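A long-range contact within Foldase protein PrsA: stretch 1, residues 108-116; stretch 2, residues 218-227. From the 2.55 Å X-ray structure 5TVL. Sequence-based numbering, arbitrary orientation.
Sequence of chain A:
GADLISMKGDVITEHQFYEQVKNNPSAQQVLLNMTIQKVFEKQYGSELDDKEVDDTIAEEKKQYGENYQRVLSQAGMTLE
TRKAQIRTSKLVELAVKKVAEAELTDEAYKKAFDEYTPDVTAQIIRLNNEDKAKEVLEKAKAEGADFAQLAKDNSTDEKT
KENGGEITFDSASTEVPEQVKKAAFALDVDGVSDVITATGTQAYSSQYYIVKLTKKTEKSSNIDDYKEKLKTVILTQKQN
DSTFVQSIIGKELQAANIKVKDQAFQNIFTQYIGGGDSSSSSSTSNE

Stretch 1 108-116: AYKKAFDEY
Stretch 2 (218-227) EKSSNIDDYK

Residues 108-115 form the end of a helix that begins earlier in the chain, and Tyr116 leaves it at phi/psi -73/139. Against it lies an irregular segment, extended at 218-220 (psi 116 to 161), helical in phi/psi at 223-225. Register is set by two CA pairs, Phe113 CA to Ile223 CA at 6.6 Å and Tyr109 CA to Lys227 CA at 7.8 Å, so the second stretch runs antiparallel in sense to the helix. Tyr109, Phe113 and Tyr116, spaced about one turn apart, all point toward it.

Phe113 is the hub. Its t rotamer (chi2 43°) lays one face under Ile223, whose CA sits 4.0 Å from the Phe113 ring centroid, and brings Phe113 CZ at the ring edge to 3.5 Å from Ser220 O, where the slightly positive ring rim suits the partly negative carbonyl oxygen. Ile223, t at both chi angles, extends CD1 to 3.7 Å from Phe113 CB and 3.9 Å from Tyr109 CB.

Lys219 is t throughout, a fully extended arm that carries its ammonium to the helix end. Lys219 NZ donates to Phe113 O (2.8 Å) and Tyr116 O (2.7 Å); Asp114 O is 2.9 Å from Lys219 NZ but badly angled for a bond.

Lys227 takes a bent path: its CA-to-CB bond points sideways, chi1 is t, but chi2 at 93° is off-well, and with chi3 and chi4 t this bend brings Lys227 NZ to 3.8 Å from the Tyr109 ring centroid, over its face, a cation-pi contact. Tyr109 itself has an off-well chi1 of -91° (chi2 -68°).

Tyr226 (chi1 m, chi2 -68°) points toward the helix and touches two rings: Tyr226 CD2 meets Phe113 CE1 at 3.9 Å, and Tyr226 CD1 meets CE2 of Tyr116 (chi1 t, chi2 84°) at 3.7 Å, the two tyrosine planes at 47°. Tyr226 OH accepts a hydrogen bond from Ser220 N at 3.2 Å, while Ser220 OG donates to Asp225 OD2 at 2.6 Å, tying the loop closed.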

# COMPACT_ATOMS: atom_id res chain seq x y z
N ALA A 108 2.77 18.69 8.74
CA ALA A 108 2.31 17.30 8.60
C ALA A 108 1.04 17.08 9.41
O ALA A 108 0.06 16.54 8.90
CB ALA A 108 3.40 16.33 9.03
N TYR A 109 1.07 17.52 10.67
CA TYR A 109 -0.10 17.47 11.55
C TYR A 109 -1.27 18.30 11.02
O TYR A 109 -2.42 17.89 11.13
CB TYR A 109 0.25 17.96 12.97
CG TYR A 109 0.69 16.88 13.94
CD1 TYR A 109 -0.22 15.91 14.39
CD2 TYR A 109 1.99 16.85 14.44
CE1 TYR A 109 0.17 14.94 15.30
CE2 TYR A 109 2.39 15.87 15.35
CZ TYR A 109 1.48 14.92 15.78
OH TYR A 109 1.87 13.96 16.68
N LYS A 110 -0.96 19.47 10.46
CA LYS A 110 -1.97 20.40 9.93
C LYS A 110 -2.67 19.82 8.71
O LYS A 110 -3.90 19.88 8.61
CB LYS A 110 -1.31 21.73 9.57
CG LYS A 110 -2.27 22.84 9.18
CD LYS A 110 -1.53 24.16 9.05
CE LYS A 110 -2.43 25.27 8.53
NZ LYS A 110 -1.65 26.47 8.14
N LYS A 111 -1.87 19.29 7.79
CA LYS A 111 -2.37 18.64 6.57
C LYS A 111 -3.23 17.43 6.91
O LYS A 111 -4.29 17.24 6.32
CB LYS A 111 -1.19 18.23 5.68
CG LYS A 111 -1.56 17.72 4.29
CD LYS A 111 -0.38 17.84 3.34
CE LYS A 111 -0.67 17.20 1.99
NZ LYS A 111 -0.53 15.71 2.01
N ALA A 112 -2.78 16.63 7.87
CA ALA A 112 -3.55 15.48 8.37
C ALA A 112 -4.85 15.92 9.06
O ALA A 112 -5.90 15.34 8.81
CB ALA A 112 -2.70 14.65 9.33
N PHE A 113 -4.75 16.94 9.91
CA PHE A 113 -5.93 17.51 10.58
C PHE A 113 -6.97 18.03 9.58
O PHE A 113 -8.17 17.85 9.80
CB PHE A 113 -5.49 18.63 11.54
CG PHE A 113 -6.62 19.31 12.29
CD1 PHE A 113 -7.67 18.57 12.85
CD2 PHE A 113 -6.61 20.69 12.47
CE1 PHE A 113 -8.69 19.21 13.55
CE2 PHE A 113 -7.63 21.33 13.16
CZ PHE A 113 -8.67 20.58 13.70
N ASP A 114 -6.50 18.64 8.49
CA ASP A 114 -7.38 19.14 7.43
C ASP A 114 -8.12 18.01 6.71
O ASP A 114 -9.34 18.06 6.54
CB ASP A 114 -6.57 19.96 6.41
CG ASP A 114 -7.44 20.67 5.38
OD1 ASP A 114 -8.30 21.48 5.79
OD2 ASP A 114 -7.25 20.43 4.17
N GLU A 115 -7.37 16.98 6.31
CA GLU A 115 -7.91 15.85 5.53
C GLU A 115 -8.72 14.84 6.36
O GLU A 115 -9.54 14.10 5.81
CB GLU A 115 -6.78 15.13 4.79
CG GLU A 115 -6.08 15.99 3.75
CD GLU A 115 -4.84 15.34 3.15
OE1 GLU A 115 -4.83 14.09 2.99
OE2 GLU A 115 -3.88 16.07 2.83
N TYR A 116 -8.48 14.81 7.67
CA TYR A 116 -9.15 13.87 8.58
C TYR A 116 -10.62 14.24 8.80
O TYR A 116 -10.95 15.41 8.97
CB TYR A 116 -8.42 13.81 9.92
CG TYR A 116 -9.06 12.94 10.98
CD1 TYR A 116 -8.85 11.56 11.01
CD2 TYR A 116 -9.88 13.50 11.96
CE1 TYR A 116 -9.43 10.77 11.99
CE2 TYR A 116 -10.47 12.72 12.94
CZ TYR A 116 -10.24 11.36 12.95
OH TYR A 116 -10.83 10.59 13.93
N GLU A 218 -19.22 16.24 14.96
CA GLU A 218 -18.89 17.58 14.47
C GLU A 218 -17.39 17.78 14.61
O GLU A 218 -16.84 17.61 15.70
CB GLU A 218 -19.65 18.64 15.26
CG GLU A 218 -19.60 20.05 14.67
CD GLU A 218 -20.39 21.07 15.48
OE1 GLU A 218 -21.56 20.80 15.81
OE2 GLU A 218 -19.83 22.15 15.78
N LYS A 219 -16.72 18.13 13.50
CA LYS A 219 -15.27 18.27 13.48
C LYS A 219 -14.81 19.48 14.31
O LYS A 219 -15.12 20.62 13.97
CB LYS A 219 -14.76 18.41 12.04
CG LYS A 219 -13.25 18.36 11.92
CD LYS A 219 -12.80 18.25 10.48
CE LYS A 219 -11.28 18.21 10.39
NZ LYS A 219 -10.81 18.10 8.99
N SER A 220 -14.06 19.20 15.37
CA SER A 220 -13.56 20.24 16.28
C SER A 220 -12.58 21.21 15.62
O SER A 220 -12.00 20.93 14.57
CB SER A 220 -12.87 19.59 17.50
OG SER A 220 -12.13 20.53 18.26
N SER A 221 -12.41 22.37 16.27
CA SER A 221 -11.44 23.39 15.87
C SER A 221 -10.05 23.13 16.46
O SER A 221 -9.04 23.55 15.88
CB SER A 221 -11.94 24.77 16.31
OG SER A 221 -11.07 25.79 15.86
N ASN A 222 -10.00 22.45 17.61
CA ASN A 222 -8.74 22.17 18.30
C ASN A 222 -8.14 20.84 17.80
O ASN A 222 -8.77 19.78 17.91
CB ASN A 222 -8.96 22.12 19.82
CG ASN A 222 -7.66 22.13 20.61
OD1 ASN A 222 -6.57 22.32 20.07
ND2 ASN A 222 -7.77 21.92 21.92
N ILE A 223 -6.92 20.93 17.25
CA ILE A 223 -6.20 19.75 16.75
C ILE A 223 -5.94 18.70 17.84
O ILE A 223 -5.99 17.50 17.56
CB ILE A 223 -4.87 20.15 16.05
CG1 ILE A 223 -4.28 18.96 15.28
CG2 ILE A 223 -3.84 20.69 17.05
CD1 ILE A 223 -3.19 19.33 14.29
N ASP A 224 -5.68 19.16 19.07
CA ASP A 224 -5.36 18.27 20.20
C ASP A 224 -6.45 17.23 20.54
O ASP A 224 -6.16 16.21 21.15
CB ASP A 224 -5.00 19.08 21.46
CG ASP A 224 -3.64 19.79 21.35
OD1 ASP A 224 -2.70 19.24 20.73
OD2 ASP A 224 -3.51 20.91 21.90
N ASP A 225 -7.70 17.49 20.13
CA ASP A 225 -8.79 16.52 20.25
C ASP A 225 -8.59 15.26 19.39
O ASP A 225 -9.12 14.20 19.71
CB ASP A 225 -10.14 17.15 19.89
CG ASP A 225 -10.54 18.30 20.82
OD1 ASP A 225 -10.29 18.21 22.04
OD2 ASP A 225 -11.12 19.28 20.32
N TYR A 226 -7.83 15.38 18.29
CA TYR A 226 -7.53 14.25 17.39
C TYR A 226 -6.03 13.93 17.24
O TYR A 226 -5.68 13.04 16.46
CB TYR A 226 -8.14 14.52 16.00
CG TYR A 226 -9.60 14.94 16.04
CD1 TYR A 226 -10.60 14.05 16.43
CD2 TYR A 226 -9.98 16.24 15.68
CE1 TYR A 226 -11.93 14.44 16.47
CE2 TYR A 226 -11.31 16.64 15.72
CZ TYR A 226 -12.28 15.73 16.11
OH TYR A 226 -13.61 16.12 16.14
N LYS A 227 -5.17 14.62 17.99
CA LYS A 227 -3.70 14.52 17.87
C LYS A 227 -3.17 13.08 17.78
O LYS A 227 -2.32 12.78 16.94
CB LYS A 227 -3.03 15.23 19.06
CG LYS A 227 -1.50 15.32 19.05
CD LYS A 227 -0.98 16.62 18.44
CE LYS A 227 0.50 16.80 18.74
NZ LYS A 227 1.10 17.99 18.07